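Local structure of putative secreted endoglycosylceramidase (Rhodococcus hoagii, 6JYZ) at residues Y53-A64 and T363-V372. The protein probably hydrolyses the glycosidic bond between sugar and ceramide in galactosylceramide-type glycolipids, as a glycoside hydrolase family 5 endogalactosylceramidase. Sequence-based numbering, arbitrary orientation.
Sequences YASNGAGLPTVA and TQACGDPHAV
Asp368 OD1, on a carboxylate that meets the Tyr53 ring across the contact, accepts from both His370 N and His370 ND1, and the first of these bonds N-caps the short helix that begins at Pro369. His370 N uses the anti lone pair, whereas His370 ND1 comes to Asp368 OD1 on the syn side at 2.6 Å. This oxygen lies within 3° of the imidazole plane, which helps to fix the ring's rotation; Trp151 meets that ring edge-to-face. With CG anti to the backbone N (chi1 -175°), Asp368 OD2 reaches over one face of the Tyr53 ring, near its rim, and accepts from a water at 2.6 Å. That water also donates to Thr62 O and accepts from Ala365 N, tying both segments to the carboxylate. Replacing Asp368 by an alanine would probably leave His370 N and ND1 without their shared acceptor, free the imidazole to turn, and cost the water one of its anchors. Segment 53-64 is a loop after strand 38-47 of the glycoside hydrolase family 5 barrel; 363-372 follows strand 356-359 and runs as a loop into the helix. Their direct backbone link is Gly367 N to Pro61 O, 2.9 Å but bent to 134° at the hydrogen. The backbone of Gly367 packs closely here, its CA 3.7 Å from Leu60 CB. Pro369 crosses the Tyr53 ring at about a right angle, its CG 3.5 Å from Tyr53 CD1, while Tyr53 OH is hydrogen-bonded with Asn48 ND2. Farther along, Val372 divides its methyls: CG1 touches Asn56 CB, and CG2 lies 3.9 Å from Ala58 CB.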
# COMPACT_ATOMS: atom_id res chain seq x y z
N TYR A 53 15.35 -6.47 -1.11
CA TYR A 53 16.09 -5.27 -1.50
C TYR A 53 17.54 -5.61 -1.80
O TYR A 53 18.19 -6.46 -1.13
CB TYR A 53 16.12 -4.30 -0.33
CG TYR A 53 14.80 -3.65 -0.04
CD1 TYR A 53 14.31 -2.61 -0.81
CD2 TYR A 53 13.98 -4.11 0.98
CE1 TYR A 53 13.07 -2.01 -0.56
CE2 TYR A 53 12.73 -3.53 1.27
CZ TYR A 53 12.29 -2.50 0.47
OH TYR A 53 11.04 -2.01 0.75
N ALA A 54 18.13 -4.86 -2.72
CA ALA A 54 19.59 -4.85 -2.87
C ALA A 54 20.19 -4.38 -1.54
O ALA A 54 19.68 -3.45 -0.91
CB ALA A 54 19.95 -3.84 -3.94
N SER A 55 21.36 -5.00 -1.24
CA SER A 55 22.08 -4.62 -0.05
C SER A 55 23.02 -3.44 -0.28
O SER A 55 23.39 -2.76 0.68
CB SER A 55 22.81 -5.81 0.58
OG SER A 55 23.85 -6.16 -0.30
N ASN A 56 23.42 -3.21 -1.55
CA ASN A 56 24.17 -2.01 -1.92
C ASN A 56 25.52 -1.87 -1.16
O ASN A 56 25.98 -0.75 -0.95
CB ASN A 56 23.31 -0.74 -1.75
CG ASN A 56 22.24 -0.66 -2.80
OD1 ASN A 56 21.03 -0.49 -2.44
ND2 ASN A 56 22.59 -0.81 -4.04
N GLY A 57 26.07 -3.03 -0.75
CA GLY A 57 27.39 -3.04 -0.10
C GLY A 57 27.38 -2.47 1.31
O GLY A 57 28.47 -2.28 1.90
N ALA A 58 26.22 -2.13 1.92
CA ALA A 58 26.20 -1.47 3.22
C ALA A 58 26.46 -2.45 4.36
O ALA A 58 26.72 -1.96 5.46
CB ALA A 58 24.94 -0.67 3.40
N GLY A 59 26.33 -3.75 4.14
CA GLY A 59 26.62 -4.74 5.21
C GLY A 59 25.60 -4.71 6.36
O GLY A 59 25.92 -5.05 7.50
N LEU A 60 24.36 -4.24 6.10
CA LEU A 60 23.33 -4.05 7.11
C LEU A 60 22.06 -4.73 6.65
O LEU A 60 21.81 -4.83 5.45
CB LEU A 60 23.06 -2.55 7.26
CG LEU A 60 24.14 -1.78 8.04
CD1 LEU A 60 23.99 -0.28 7.89
CD2 LEU A 60 24.24 -2.22 9.52
N PRO A 61 21.18 -5.19 7.56
CA PRO A 61 19.90 -5.76 7.16
C PRO A 61 19.12 -4.70 6.38
O PRO A 61 19.11 -3.51 6.68
CB PRO A 61 19.14 -6.01 8.48
CG PRO A 61 20.22 -6.02 9.58
CD PRO A 61 21.40 -5.24 9.03
N THR A 62 18.41 -5.16 5.34
CA THR A 62 17.60 -4.26 4.52
C THR A 62 16.16 -4.22 4.99
O THR A 62 15.44 -3.31 4.53
CB THR A 62 17.66 -4.70 3.07
OG1 THR A 62 17.18 -6.02 2.95
CG2 THR A 62 19.05 -4.54 2.48
N VAL A 63 15.74 -5.18 5.83
CA VAL A 63 14.40 -5.16 6.40
C VAL A 63 14.52 -5.54 7.86
O VAL A 63 15.50 -6.20 8.29
CB VAL A 63 13.46 -6.16 5.70
CG1 VAL A 63 13.19 -5.67 4.27
CG2 VAL A 63 14.03 -7.57 5.67
N ALA A 64 13.50 -5.17 8.62
CA ALA A 64 13.42 -5.65 9.99
C ALA A 64 12.85 -7.06 9.96
O ALA A 64 12.05 -7.43 9.09
CB ALA A 64 12.49 -4.73 10.75
N THR A 363 8.00 -0.25 9.15
CA THR A 363 9.41 -0.22 9.58
C THR A 363 10.29 0.04 8.38
O THR A 363 10.03 -0.47 7.26
CB THR A 363 9.89 -1.56 10.20
OG1 THR A 363 9.53 -2.65 9.39
CG2 THR A 363 9.31 -1.81 11.59
N GLN A 364 11.39 0.73 8.59
CA GLN A 364 12.48 0.87 7.61
C GLN A 364 13.76 0.49 8.35
O GLN A 364 14.04 1.11 9.39
CB GLN A 364 12.50 2.29 7.09
CG GLN A 364 13.63 2.46 6.07
CD GLN A 364 13.49 3.74 5.31
OE1 GLN A 364 14.22 4.71 5.57
NE2 GLN A 364 12.58 3.74 4.35
N ALA A 365 14.54 -0.43 7.79
CA ALA A 365 15.77 -0.90 8.43
C ALA A 365 16.95 -0.05 8.01
O ALA A 365 16.94 0.80 7.13
CB ALA A 365 16.03 -2.28 7.93
N CYS A 366 18.06 -0.27 8.73
CA CYS A 366 19.23 0.57 8.58
C CYS A 366 19.93 0.43 7.22
O CYS A 366 20.53 1.39 6.75
CB CYS A 366 20.24 0.16 9.66
SG CYS A 366 19.63 0.40 11.35
N GLY A 367 19.82 -0.74 6.60
CA GLY A 367 20.40 -0.99 5.29
C GLY A 367 19.38 -0.83 4.16
O GLY A 367 19.70 -1.17 3.03
N ASP A 368 18.18 -0.33 4.44
CA ASP A 368 17.21 -0.12 3.34
C ASP A 368 17.86 0.83 2.34
O ASP A 368 18.53 1.79 2.72
CB ASP A 368 15.97 0.52 3.99
CG ASP A 368 14.77 0.72 3.06
OD1 ASP A 368 14.89 1.52 2.14
OD2 ASP A 368 13.74 0.09 3.28
N PRO A 369 17.58 0.65 1.03
CA PRO A 369 18.15 1.57 0.05
C PRO A 369 17.80 3.02 0.26
O PRO A 369 18.57 3.89 -0.05
CB PRO A 369 17.61 1.11 -1.30
CG PRO A 369 16.47 0.18 -0.90
CD PRO A 369 16.83 -0.47 0.46
N HIS A 370 16.64 3.30 0.85
CA HIS A 370 16.27 4.67 1.13
C HIS A 370 17.31 5.30 2.05
O HIS A 370 17.65 6.46 1.92
CB HIS A 370 14.83 4.80 1.76
CG HIS A 370 13.63 4.36 0.94
ND1 HIS A 370 13.23 3.04 0.78
CD2 HIS A 370 12.82 5.11 0.11
CE1 HIS A 370 12.13 3.00 -0.01
NE2 HIS A 370 11.91 4.26 -0.42
N ALA A 371 17.80 4.54 3.06
CA ALA A 371 18.83 5.00 3.99
C ALA A 371 20.18 5.07 3.31
O ALA A 371 20.97 5.99 3.57
CB ALA A 371 18.89 4.09 5.23
N VAL A 372 20.49 4.08 2.47
CA VAL A 372 21.78 4.05 1.77
C VAL A 372 21.89 5.26 0.85
O VAL A 372 22.96 5.90 0.80
CB VAL A 372 21.94 2.75 0.96
CG1 VAL A 372 23.20 2.86 0.03
CG2 VAL A 372 22.08 1.56 1.89
O HOH W 1 20.31 -1.09 0.27
O HOH W 2 13.52 -1.60 5.26
O HOH W 3 11.53 -3.46 7.52